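Local structure of T cell receptor gamma chain (Monodelphis domestica, 7L15) at residues A5-R9 against Y95-S99; K158-D164 against N200-Q206; L170-G175 against Q186-T191. The protein pairs with a T cell receptor mu chain to form the marsupial gamma mu receptor, which probably recognises antigen at the T cell surface. All coordinates share one frame; numbering follows the deposited sequence.

How the contacts relate
Contact 1 belongs to the V-set immunoglobulin domain, contacts 2 and 3 to the C1-set domain that follows it. Along the chain contact 1 closes first; contact 3 is then nested inside the loop that contact 2 closes. The centres of contacts 2 and 3 lie about 10 Å apart, in the two facing sheets of one sandwich, and the pair meets chiefly through Trp161, whose NE1 is 3.1 Å from Ser188 OG, with Thr159 packing on Phe174. Contact 1 is centred about 22 Å from contact 2, yet Arg9 packs on Gln206 where the domains adjoin. Contact 3 meets the mu chain through Trp189 and contact 1 through His96, so both probably contribute to gamma-mu pairing.

Contact 1: residues A5-R9 against Y95-S99; sequences ALEQR and YHCAS
Gln8, just past edge strand 5-7, reaches Tyr95 and Cys97 on strand 93-101 of the facing sheet, and its amide is held there by two hydrogen bonds. This is the interior of a V-set immunoglobulin sandwich: the axes of strands 5-7 and 95-99 run nearly antiparallel, at 158°, but pass no closer than 7.8 Å, too far for direct backbone pairing, so side chains bridge the gap. Gln8 has CG anti to its carbonyl carbon (chi1 -69°) and an extended chain beyond, which carries the amide across to strand 93-101. NE2 donates to Tyr95 O at 2.9 Å, with Tyr95 O slightly out of the Gln8 amide plane. OE1 accepts from Cys97 N at 3.2 Å, an approach well above the carbonyl plane rather than along a lone pair. OE1 also accepts from Gly110 N of the neighbouring strand 104-116, so the buried oxygen has two donors and the amide is fixed in its rotation, with both ends committed.

The other half of the contact is apolar. Cys97 holds SG between its backbone N and carbonyl carbon (chi1 58°), which sets the sulfur against Leu6 and Gln8 and in disulfide linkage with Cys25, the bond that joins the two sheets. Gln8 packs on this sulfur through CG, at 3.6 Å from Cys97 SG, and Leu6 through one methyl branch. Trp37 packs against both Gln8 and Cys97, extending the core around the disulfide. His96 lies outside this packing: its ND1 bonds to Gly108 O and its ring meets Trp53 of the T cell receptor mu chain edge-to-face. Leu6 CD2 lies 3.6 Å from both Cys97 SG and Ala98 CA, with Ser99 N slightly farther.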
loop_
_atom_site.group_PDB
_atom_site.type_symbol
_atom_site.label_atom_id
_atom_site.label_comp_id
_atom_site.label_asym_id
_atom_site.label_seq_id
_atom_site.Cartn_x
_atom_site.Cartn_y
_atom_site.Cartn_z
ATOM N N ALA B 5 -4.125 -3.110 17.791
ATOM C CA ALA B 5 -4.273 -3.281 16.350
ATOM C C ALA B 5 -5.705 -2.981 15.925
ATOM O O ALA B 5 -6.657 -3.333 16.626
ATOM C CB ALA B 5 -3.901 -4.699 15.915
ATOM N N LEU B 6 -5.848 -2.366 14.752
ATOM C CA LEU B 6 -7.138 -1.948 14.229
ATOM C C LEU B 6 -7.340 -2.533 12.840
ATOM O O LEU B 6 -6.427 -2.508 12.008
ATOM C CB LEU B 6 -7.249 -0.421 14.163
ATOM C CG LEU B 6 -6.827 0.426 15.368
ATOM C CD1 LEU B 6 -5.309 0.531 15.467
ATOM C CD2 LEU B 6 -7.451 1.807 15.253
ATOM N N GLU B 7 -8.546 -3.039 12.592
ATOM C CA GLU B 7 -8.898 -3.725 11.357
ATOM C C GLU B 7 -10.015 -2.959 10.657
ATOM O O GLU B 7 -10.974 -2.530 11.302
ATOM C CB GLU B 7 -9.342 -5.171 11.648
ATOM C CG GLU B 7 -9.772 -5.978 10.420
ATOM C CD GLU B 7 -10.546 -7.258 10.768
ATOM O OE1 GLU B 7 -11.751 -7.168 11.095
ATOM O OE2 GLU B 7 -9.950 -8.355 10.706
ATOM N N GLN B 8 -9.898 -2.794 9.336
ATOM C CA GLN B 8 -10.859 -2.026 8.551
ATOM C C GLN B 8 -11.242 -2.820 7.313
ATOM O O GLN B 8 -10.374 -3.187 6.519
ATOM C CB GLN B 8 -10.292 -0.659 8.146
ATOM C CG GLN B 8 -10.106 0.304 9.309
ATOM C CD GLN B 8 -9.708 1.712 8.850
ATOM O OE1 GLN B 8 -8.543 2.115 8.975
ATOM N NE2 GLN B 8 -10.680 2.467 8.338
ATOM N N ARG B 9 -12.538 -3.073 7.145
ATOM C CA ARG B 9 -13.054 -3.852 6.030
ATOM C C ARG B 9 -14.470 -3.370 5.773
ATOM O O ARG B 9 -15.155 -2.957 6.716
ATOM C CB ARG B 9 -13.051 -5.370 6.318
ATOM C CG ARG B 9 -11.660 -6.015 6.432
ATOM C CD ARG B 9 -11.727 -7.532 6.571
ATOM N NE ARG B 9 -10.430 -8.107 6.928
ATOM C CZ ARG B 9 -10.163 -9.410 6.945
ATOM N NH1 ARG B 9 -11.101 -10.289 6.618
ATOM N NH2 ARG B 9 -8.961 -9.836 7.291
ATOM N N TYR B 95 -9.859 6.698 4.495
ATOM C CA TYR B 95 -10.281 6.964 5.863
ATOM C C TYR B 95 -9.650 5.930 6.787
ATOM O O TYR B 95 -9.868 4.723 6.623
ATOM C CB TYR B 95 -11.801 6.923 5.971
ATOM C CG TYR B 95 -12.501 8.054 5.254
ATOM C CD1 TYR B 95 -12.434 8.173 3.874
ATOM C CD2 TYR B 95 -13.241 9.004 5.960
ATOM C CE1 TYR B 95 -13.065 9.198 3.212
ATOM C CE2 TYR B 95 -13.870 10.049 5.296
ATOM C CZ TYR B 95 -13.770 10.136 3.915
ATOM O OH TYR B 95 -14.390 11.151 3.208
ATOM N N HIS B 96 -8.876 6.402 7.756
ATOM C CA HIS B 96 -8.179 5.548 8.703
ATOM C C HIS B 96 -8.762 5.761 10.089
ATOM O O HIS B 96 -8.906 6.904 10.533
ATOM C CB HIS B 96 -6.688 5.874 8.757
ATOM C CG HIS B 96 -5.968 5.713 7.454
ATOM N ND1 HIS B 96 -5.275 4.571 7.128
ATOM C CD2 HIS B 96 -5.788 6.567 6.420
ATOM C CE1 HIS B 96 -4.717 4.719 5.941
ATOM N NE2 HIS B 96 -5.025 5.918 5.483
ATOM N N CYS B 97 -9.063 4.676 10.783
ATOM C CA CYS B 97 -9.264 4.802 12.216
ATOM C C CYS B 97 -7.920 4.694 12.924
ATOM O O CYS B 97 -6.968 4.121 12.401
ATOM C CB CYS B 97 -10.232 3.745 12.745
ATOM S SG CYS B 97 -9.761 2.044 12.453
ATOM N N ALA B 98 -7.839 5.283 14.111
ATOM C CA ALA B 98 -6.574 5.323 14.820
ATOM C C ALA B 98 -6.832 5.244 16.314
ATOM O O ALA B 98 -7.940 5.521 16.787
ATOM C CB ALA B 98 -5.787 6.588 14.487
ATOM N N SER B 99 -5.785 4.880 17.058
ATOM C CA SER B 99 -5.864 4.879 18.513
ATOM C C SER B 99 -4.518 5.244 19.121
ATOM O O SER B 99 -3.472 4.760 18.679
ATOM C CB SER B 99 -6.312 3.515 19.054
ATOM O OG SER B 99 -6.555 3.611 20.442
#

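Contact 2: residues K158-D164 against N200-Q206; sequences KTYWKED and NLTYFYQ. With NAG (2-acetamido-2-deoxy-beta-D-glucopyranose), chain C.
Strands 158-163 and 201-206 pair antiparallel, their axes 4.6 Å apart at closest approach with N-to-C directions at 159°. Hydrogen-bonded pairs Lys158-Gln206, Tyr160-Phe204 and Lys162-Thr202 alternate with non-hydrogen-bonded pairs at Thr159-Tyr205, Trp161-Tyr203 and Glu163-Leu201. Each hydrogen-bonded pair closes two N-H...O bonds, and Asp164 N to Asn200 O extends the pairing beyond the strand ends.

On the face bearing Tyr160, the tyrosine takes CG between backbone N and carbonyl carbon (chi1 39°), which lays its ring across the neighbouring strand. Phe204 CB sits over one ring face, 3.6 Å from the ring centroid of Tyr160, a CH-pi contact only 17° off the normal. The two rings are near parallel but slid apart, so they barely overlap. At the edge of the Tyr160 ring, Gln206 NE2 donates to Tyr160 OH at 2.8 Å; the hydroxyl lies in the amide plane, while amide and ring planes are nearly perpendicular. Lys162 crosses Phe204 at about a right angle, its CD 3.7 Å from Phe204 CE1, before NZ bonds to Ser167 O.

The face bearing Trp161 turns inward. Tyr203, with CG anti to its backbone N, directs its edge at the tryptophan face in a T-shaped stack, CD1 standing 3.5 Å from Trp161 CE2. Trp161 NE1 is satisfied by Ser188 OG of the facing sheet, and Thr159 CG2 lies against Tyr203 OH. Beyond the strands, Asn200 carries an N-linked glycan, with ND2 bonded to C1 of the NAG at 1.4 Å. A core tryptophan on strand C packed against strand F, here on Tyr203, which also touches Cys147 of strand 142-152, is typical of the C-F pairing in an immunoglobulin C1-set domain.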
loop_
_atom_site.group_PDB
_atom_site.type_symbol
_atom_site.label_atom_id
_atom_site.label_comp_id
_atom_site.label_asym_id
_atom_site.label_seq_id
_atom_site.Cartn_x
_atom_site.Cartn_y
_atom_site.Cartn_z
ATOM N N LYS B 158 -6.510 -6.097 -2.660
ATOM C CA LYS B 158 -5.457 -6.483 -1.732
ATOM C C LYS B 158 -5.214 -7.975 -1.909
ATOM O O LYS B 158 -6.167 -8.760 -1.910
ATOM C CB LYS B 158 -5.868 -6.152 -0.293
ATOM C CG LYS B 158 -4.899 -6.611 0.789
ATOM C CD LYS B 158 -5.345 -6.124 2.175
ATOM C CE LYS B 158 -4.376 -6.545 3.289
ATOM N NZ LYS B 158 -4.929 -6.226 4.644
ATOM N N THR B 159 -3.955 -8.358 -2.113
ATOM C CA THR B 159 -3.590 -9.743 -2.376
ATOM C C THR B 159 -2.372 -10.095 -1.536
ATOM O O THR B 159 -1.525 -9.240 -1.269
ATOM C CB THR B 159 -3.271 -9.998 -3.858
ATOM O OG1 THR B 159 -2.062 -9.319 -4.208
ATOM C CG2 THR B 159 -4.382 -9.501 -4.758
ATOM N N TYR B 160 -2.291 -11.358 -1.111
ATOM C CA TYR B 160 -1.149 -11.802 -0.328
ATOM C C TYR B 160 -1.003 -13.319 -0.447
ATOM O O TYR B 160 -1.967 -14.045 -0.700
ATOM C CB TYR B 160 -1.241 -11.351 1.146
ATOM C CG TYR B 160 -2.629 -11.401 1.800
ATOM C CD1 TYR B 160 -3.611 -10.485 1.455
ATOM C CD2 TYR B 160 -2.933 -12.338 2.787
ATOM C CE1 TYR B 160 -4.873 -10.510 2.036
ATOM C CE2 TYR B 160 -4.208 -12.367 3.398
ATOM C CZ TYR B 160 -5.170 -11.443 3.010
ATOM O OH TYR B 160 -6.438 -11.425 3.560
ATOM N N TRP B 161 0.233 -13.773 -0.280
ATOM C CA TRP B 161 0.599 -15.177 -0.326
ATOM C C TRP B 161 1.082 -15.601 1.052
ATOM O O TRP B 161 1.871 -14.893 1.677
ATOM C CB TRP B 161 1.707 -15.421 -1.351
ATOM C CG TRP B 161 1.406 -14.887 -2.722
ATOM C CD1 TRP B 161 1.318 -13.571 -3.095
ATOM C CD2 TRP B 161 1.169 -15.656 -3.904
ATOM N NE1 TRP B 161 1.028 -13.478 -4.439
ATOM C CE2 TRP B 161 0.935 -14.742 -4.959
ATOM C CE3 TRP B 161 1.128 -17.032 -4.177
ATOM C CZ2 TRP B 161 0.666 -15.157 -6.264
ATOM C CZ3 TRP B 161 0.852 -17.448 -5.489
ATOM C CH2 TRP B 161 0.620 -16.509 -6.511
ATOM N N LYS B 162 0.610 -16.753 1.523
ATOM C CA LYS B 162 1.096 -17.345 2.759
ATOM C C LYS B 162 1.507 -18.788 2.505
ATOM O O LYS B 162 0.987 -19.450 1.603
ATOM C CB LYS B 162 0.043 -17.315 3.857
ATOM C CG LYS B 162 -0.418 -15.938 4.277
ATOM C CD LYS B 162 -1.267 -16.041 5.543
ATOM C CE LYS B 162 -1.743 -14.671 5.979
ATOM N NZ LYS B 162 -0.636 -13.697 5.831
ATOM N N GLU B 163 2.445 -19.280 3.303
ATOM C CA GLU B 163 2.728 -20.707 3.305
ATOM C C GLU B 163 2.165 -21.322 4.575
ATOM O O GLU B 163 2.102 -20.667 5.619
ATOM C CB GLU B 163 4.225 -20.994 3.194
ATOM C CG GLU B 163 5.066 -20.478 4.331
ATOM C CD GLU B 163 6.536 -20.715 4.079
ATOM O OE1 GLU B 163 7.353 -19.811 4.374
ATOM O OE2 GLU B 163 6.867 -21.804 3.559
ATOM N N ASP B 164 1.714 -22.571 4.465
ATOM C CA ASP B 164 1.131 -23.251 5.615
ATOM C C ASP B 164 2.155 -23.341 6.738
ATOM O O ASP B 164 3.310 -23.720 6.517
ATOM C CB ASP B 164 0.642 -24.646 5.222
ATOM C CG ASP B 164 -0.392 -24.612 4.110
ATOM O OD1 ASP B 164 -0.616 -23.527 3.526
ATOM O OD2 ASP B 164 -0.982 -25.675 3.822
ATOM N N ASN B 200 3.108 -26.277 0.854
ATOM C CA ASN B 200 1.778 -25.837 0.466
ATOM C C ASN B 200 1.630 -24.340 0.686
ATOM O O ASN B 200 2.081 -23.797 1.697
ATOM C CB ASN B 200 0.714 -26.588 1.257
ATOM C CG ASN B 200 0.574 -28.016 0.817
ATOM O OD1 ASN B 200 1.026 -28.392 -0.268
ATOM N ND2 ASN B 200 -0.059 -28.830 1.650
ATOM N N LEU B 201 0.993 -23.680 -0.267
ATOM C CA LEU B 201 0.824 -22.236 -0.251
ATOM C C LEU B 201 -0.656 -21.887 -0.268
ATOM O O LEU B 201 -1.479 -22.645 -0.787
ATOM C CB LEU B 201 1.504 -21.602 -1.456
ATOM C CG LEU B 201 2.993 -21.893 -1.598
ATOM C CD1 LEU B 201 3.532 -21.134 -2.793
ATOM C CD2 LEU B 201 3.748 -21.521 -0.334
ATOM N N THR B 202 -0.995 -20.729 0.296
ATOM C CA THR B 202 -2.334 -20.179 0.154
ATOM C C THR B 202 -2.259 -18.760 -0.407
ATOM O O THR B 202 -1.411 -17.959 -0.006
ATOM C CB THR B 202 -3.101 -20.208 1.481
ATOM O OG1 THR B 202 -3.131 -21.551 1.982
ATOM C CG2 THR B 202 -4.527 -19.766 1.252
ATOM N N TYR B 203 -3.129 -18.476 -1.367
ATOM C CA TYR B 203 -3.234 -17.176 -2.008
ATOM C C TYR B 203 -4.565 -16.544 -1.618
ATOM O O TYR B 203 -5.615 -17.196 -1.707
ATOM C CB TYR B 203 -3.125 -17.319 -3.530
ATOM C CG TYR B 203 -3.452 -16.052 -4.302
ATOM C CD1 TYR B 203 -2.481 -15.084 -4.527
ATOM C CD2 TYR B 203 -4.738 -15.826 -4.794
ATOM C CE1 TYR B 203 -2.778 -13.920 -5.234
ATOM C CE2 TYR B 203 -5.056 -14.661 -5.493
ATOM C CZ TYR B 203 -4.075 -13.718 -5.716
ATOM O OH TYR B 203 -4.392 -12.578 -6.418
ATOM N N PHE B 204 -4.522 -15.281 -1.194
ATOM C CA PHE B 204 -5.702 -14.555 -0.731
ATOM C C PHE B 204 -5.912 -13.278 -1.529
ATOM O O PHE B 204 -4.950 -12.599 -1.892
ATOM C CB PHE B 204 -5.574 -14.123 0.722
ATOM C CG PHE B 204 -5.343 -15.231 1.676
ATOM C CD1 PHE B 204 -4.062 -15.588 2.040
ATOM C CD2 PHE B 204 -6.412 -15.890 2.257
ATOM C CE1 PHE B 204 -3.851 -16.608 2.958
ATOM C CE2 PHE B 204 -6.203 -16.907 3.176
ATOM C CZ PHE B 204 -4.925 -17.263 3.523
ATOM N N TYR B 205 -7.175 -12.894 -1.720
ATOM C CA TYR B 205 -7.449 -11.534 -2.163
ATOM C C TYR B 205 -8.743 -11.010 -1.549
ATOM O O TYR B 205 -9.656 -11.771 -1.223
ATOM C CB TYR B 205 -7.488 -11.415 -3.707
ATOM C CG TYR B 205 -8.571 -12.194 -4.417
ATOM C CD1 TYR B 205 -8.378 -13.521 -4.775
ATOM C CD2 TYR B 205 -9.780 -11.587 -4.758
ATOM C CE1 TYR B 205 -9.374 -14.226 -5.447
ATOM C CE2 TYR B 205 -10.764 -12.270 -5.425
ATOM C CZ TYR B 205 -10.569 -13.589 -5.761
ATOM O OH TYR B 205 -11.581 -14.247 -6.421
ATOM N N GLN B 206 -8.797 -9.690 -1.385
ATOM C CA GLN B 206 -9.971 -8.978 -0.911
ATOM C C GLN B 206 -10.386 -7.938 -1.943
ATOM O O GLN B 206 -9.547 -7.338 -2.626
ATOM C CB GLN B 206 -9.722 -8.266 0.433
ATOM C CG GLN B 206 -9.462 -9.193 1.599
ATOM C CD GLN B 206 -8.910 -8.447 2.798
ATOM O OE1 GLN B 206 -9.403 -7.383 3.148
ATOM N NE2 GLN B 206 -7.869 -8.990 3.414
HETATM C C1 NAG C . -0.248 -30.212 1.295
HETATM C C2 NAG C . 0.703 -31.174 1.999
HETATM C C3 NAG C . 0.502 -32.585 1.462
HETATM C C4 NAG C . -0.965 -32.991 1.567
HETATM C C5 NAG C . -1.873 -31.927 0.939
HETATM C C6 NAG C . -3.347 -32.192 1.169
HETATM C C7 NAG C . 2.879 -30.464 2.879
HETATM C C8 NAG C . 4.278 -30.034 2.543
HETATM N N2 NAG C . 2.086 -30.754 1.841
HETATM O O3 NAG C . 1.317 -33.487 2.201
HETATM O O4 NAG C . -1.176 -34.226 0.889
HETATM O O5 NAG C . -1.597 -30.635 1.504
HETATM O O6 NAG C . -4.150 -31.140 0.652
HETATM O O7 NAG C . 2.485 -30.549 4.040
#

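Contact 3: residues L170-G175 against Q186-T191; sequences LDAQFG and QVSWLT
Gln173 packs over the indole of Trp189, CB lying 3.7 Å from the centroid of the six-membered ring and 22° off its normal, a CH-pi contact toward the ring rim. Trp189 turns its ring that way by holding CG between backbone N and carbonyl carbon (chi1 64°), and the side-chain amide of Gln173 stands at 79° to the indole. The same two residues form the hydrogen-bonded antiparallel pair, Gln173 N meeting Trp189 O at 2.9 Å and Trp189 N returning to Gln173 O. Gly175 N continues the pairing to Val187 O, and Gln186, with CG anti to the backbone N and an extended chain, brings NE2 across to Gly175 O at 2.8 Å.

These strands, 173-180 and 183-193, form a beta hairpin at the edge of the four-stranded sheet of the C1-set domain. Residues 170-172 lead into strand 173-180 through an inverse gamma turn centred on Asp171, its Ala172 N to Leu170 O bond weak. A water bridges the two segments there, donating to Asp171 O and Gln173 OE1 and accepting from Thr191 N at 3.0 Å. Leu170 CB meets Leu190 CD1 at 3.9 Å on the inner side, where Trp161 also packs on Leu190 and Ala172. On the other face the T cell receptor mu chain closes over the tryptophan: Ser188 of that chain takes a hydrogen bond with Trp189 NE1, and Pro181 of that chain packs on Gln173.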
loop_
_atom_site.group_PDB
_atom_site.type_symbol
_atom_site.label_atom_id
_atom_site.label_comp_id
_atom_site.label_asym_id
_atom_site.label_seq_id
_atom_site.Cartn_x
_atom_site.Cartn_y
_atom_site.Cartn_z
ATOM N N LEU B 170 4.270 -13.622 2.529
ATOM C CA LEU B 170 5.549 -13.820 1.873
ATOM C C LEU B 170 5.901 -12.614 1.003
ATOM O O LEU B 170 5.044 -11.792 0.644
ATOM C CB LEU B 170 5.513 -15.092 1.036
ATOM C CG LEU B 170 5.129 -16.296 1.887
ATOM C CD1 LEU B 170 4.715 -17.474 1.031
ATOM C CD2 LEU B 170 6.283 -16.664 2.817
ATOM N N ASP B 171 7.185 -12.516 0.668
ATOM C CA ASP B 171 7.709 -11.372 -0.080
ATOM C C ASP B 171 7.419 -11.608 -1.563
ATOM O O ASP B 171 8.256 -12.083 -2.337
ATOM C CB ASP B 171 9.197 -11.184 0.209
ATOM C CG ASP B 171 9.803 -9.975 -0.510
ATOM O OD1 ASP B 171 9.271 -8.850 -0.381
ATOM O OD2 ASP B 171 10.837 -10.151 -1.192
ATOM N N ALA B 172 6.186 -11.289 -1.954
ATOM C CA ALA B 172 5.766 -11.395 -3.342
ATOM C C ALA B 172 5.990 -10.070 -4.075
ATOM O O ALA B 172 6.114 -9.013 -3.465
ATOM C CB ALA B 172 4.294 -11.807 -3.431
ATOM N N GLN B 173 6.040 -10.136 -5.400
ATOM C CA GLN B 173 6.074 -8.929 -6.219
ATOM C C GLN B 173 4.664 -8.600 -6.681
ATOM O O GLN B 173 3.906 -9.500 -7.056
ATOM C CB GLN B 173 6.970 -9.110 -7.446
ATOM C CG GLN B 173 8.437 -8.928 -7.209
ATOM C CD GLN B 173 9.037 -10.099 -6.481
ATOM O OE1 GLN B 173 9.192 -11.181 -7.046
ATOM N NE2 GLN B 173 9.378 -9.892 -5.215
ATOM N N PHE B 174 4.323 -7.313 -6.697
ATOM C CA PHE B 174 2.994 -6.872 -7.113
ATOM C C PHE B 174 3.131 -5.857 -8.227
ATOM O O PHE B 174 3.869 -4.885 -8.087
ATOM C CB PHE B 174 2.220 -6.254 -5.946
ATOM C CG PHE B 174 2.189 -7.125 -4.732
ATOM C CD1 PHE B 174 3.230 -7.099 -3.817
ATOM C CD2 PHE B 174 1.143 -8.009 -4.526
ATOM C CE1 PHE B 174 3.220 -7.923 -2.698
ATOM C CE2 PHE B 174 1.125 -8.837 -3.412
ATOM C CZ PHE B 174 2.163 -8.788 -2.493
ATOM N N GLY B 175 2.429 -6.076 -9.322
ATOM C CA GLY B 175 2.364 -5.074 -10.365
ATOM C C GLY B 175 1.375 -3.978 -10.028
ATOM O O GLY B 175 0.598 -4.059 -9.075
ATOM N N GLN B 186 -4.731 -6.671 -12.035
ATOM C CA GLN B 186 -3.444 -6.622 -11.353
ATOM C C GLN B 186 -2.854 -8.016 -11.314
ATOM O O GLN B 186 -3.567 -8.983 -11.042
ATOM C CB GLN B 186 -3.559 -6.096 -9.918
ATOM C CG GLN B 186 -2.219 -5.989 -9.231
ATOM C CD GLN B 186 -2.326 -5.584 -7.776
ATOM O OE1 GLN B 186 -3.078 -6.182 -7.013
ATOM N NE2 GLN B 186 -1.563 -4.563 -7.382
ATOM N N VAL B 187 -1.555 -8.121 -11.578
ATOM C CA VAL B 187 -0.856 -9.395 -11.471
ATOM C C VAL B 187 0.069 -9.337 -10.260
ATOM O O VAL B 187 0.665 -8.301 -9.979
ATOM C CB VAL B 187 -0.088 -9.727 -12.769
ATOM C CG1 VAL B 187 1.068 -8.831 -12.942
ATOM C CG2 VAL B 187 0.382 -11.149 -12.754
ATOM N N SER B 188 0.159 -10.433 -9.520
ATOM C CA SER B 188 1.229 -10.581 -8.541
ATOM C C SER B 188 1.899 -11.927 -8.735
ATOM O O SER B 188 1.334 -12.848 -9.331
ATOM C CB SER B 188 0.735 -10.477 -7.100
ATOM O OG SER B 188 0.105 -11.675 -6.720
ATOM N N TRP B 189 3.115 -12.050 -8.220
ATOM C CA TRP B 189 3.830 -13.295 -8.450
ATOM C C TRP B 189 4.829 -13.561 -7.330
ATOM O O TRP B 189 5.324 -12.640 -6.679
ATOM C CB TRP B 189 4.518 -13.287 -9.816
ATOM C CG TRP B 189 5.612 -12.262 -10.051
ATOM C CD1 TRP B 189 6.963 -12.489 -10.014
ATOM C CD2 TRP B 189 5.452 -10.890 -10.448
ATOM N NE1 TRP B 189 7.648 -11.342 -10.334
ATOM C CE2 TRP B 189 6.749 -10.349 -10.616
ATOM C CE3 TRP B 189 4.343 -10.067 -10.676
ATOM C CZ2 TRP B 189 6.967 -9.018 -11.000
ATOM C CZ3 TRP B 189 4.559 -8.744 -11.053
ATOM C CH2 TRP B 189 5.863 -8.235 -11.212
ATOM N N LEU B 190 5.108 -14.839 -7.111
ATOM C CA LEU B 190 5.905 -15.280 -5.973
ATOM C C LEU B 190 6.965 -16.255 -6.466
ATOM O O LEU B 190 6.646 -17.359 -6.923
ATOM C CB LEU B 190 5.018 -15.919 -4.910
ATOM C CG LEU B 190 5.709 -16.598 -3.723
ATOM C CD1 LEU B 190 6.235 -15.561 -2.748
ATOM C CD2 LEU B 190 4.773 -17.580 -3.022
ATOM N N THR B 191 8.220 -15.835 -6.379
ATOM C CA THR B 191 9.366 -16.655 -6.733
ATOM C C THR B 191 9.940 -17.256 -5.456
ATOM O O THR B 191 10.262 -16.521 -4.521
ATOM C CB THR B 191 10.402 -15.797 -7.456
ATOM O OG1 THR B 191 9.779 -15.194 -8.603
ATOM C CG2 THR B 191 11.590 -16.634 -7.875
HETATM O O HOH W 1 8.775 -13.277 -4.905
#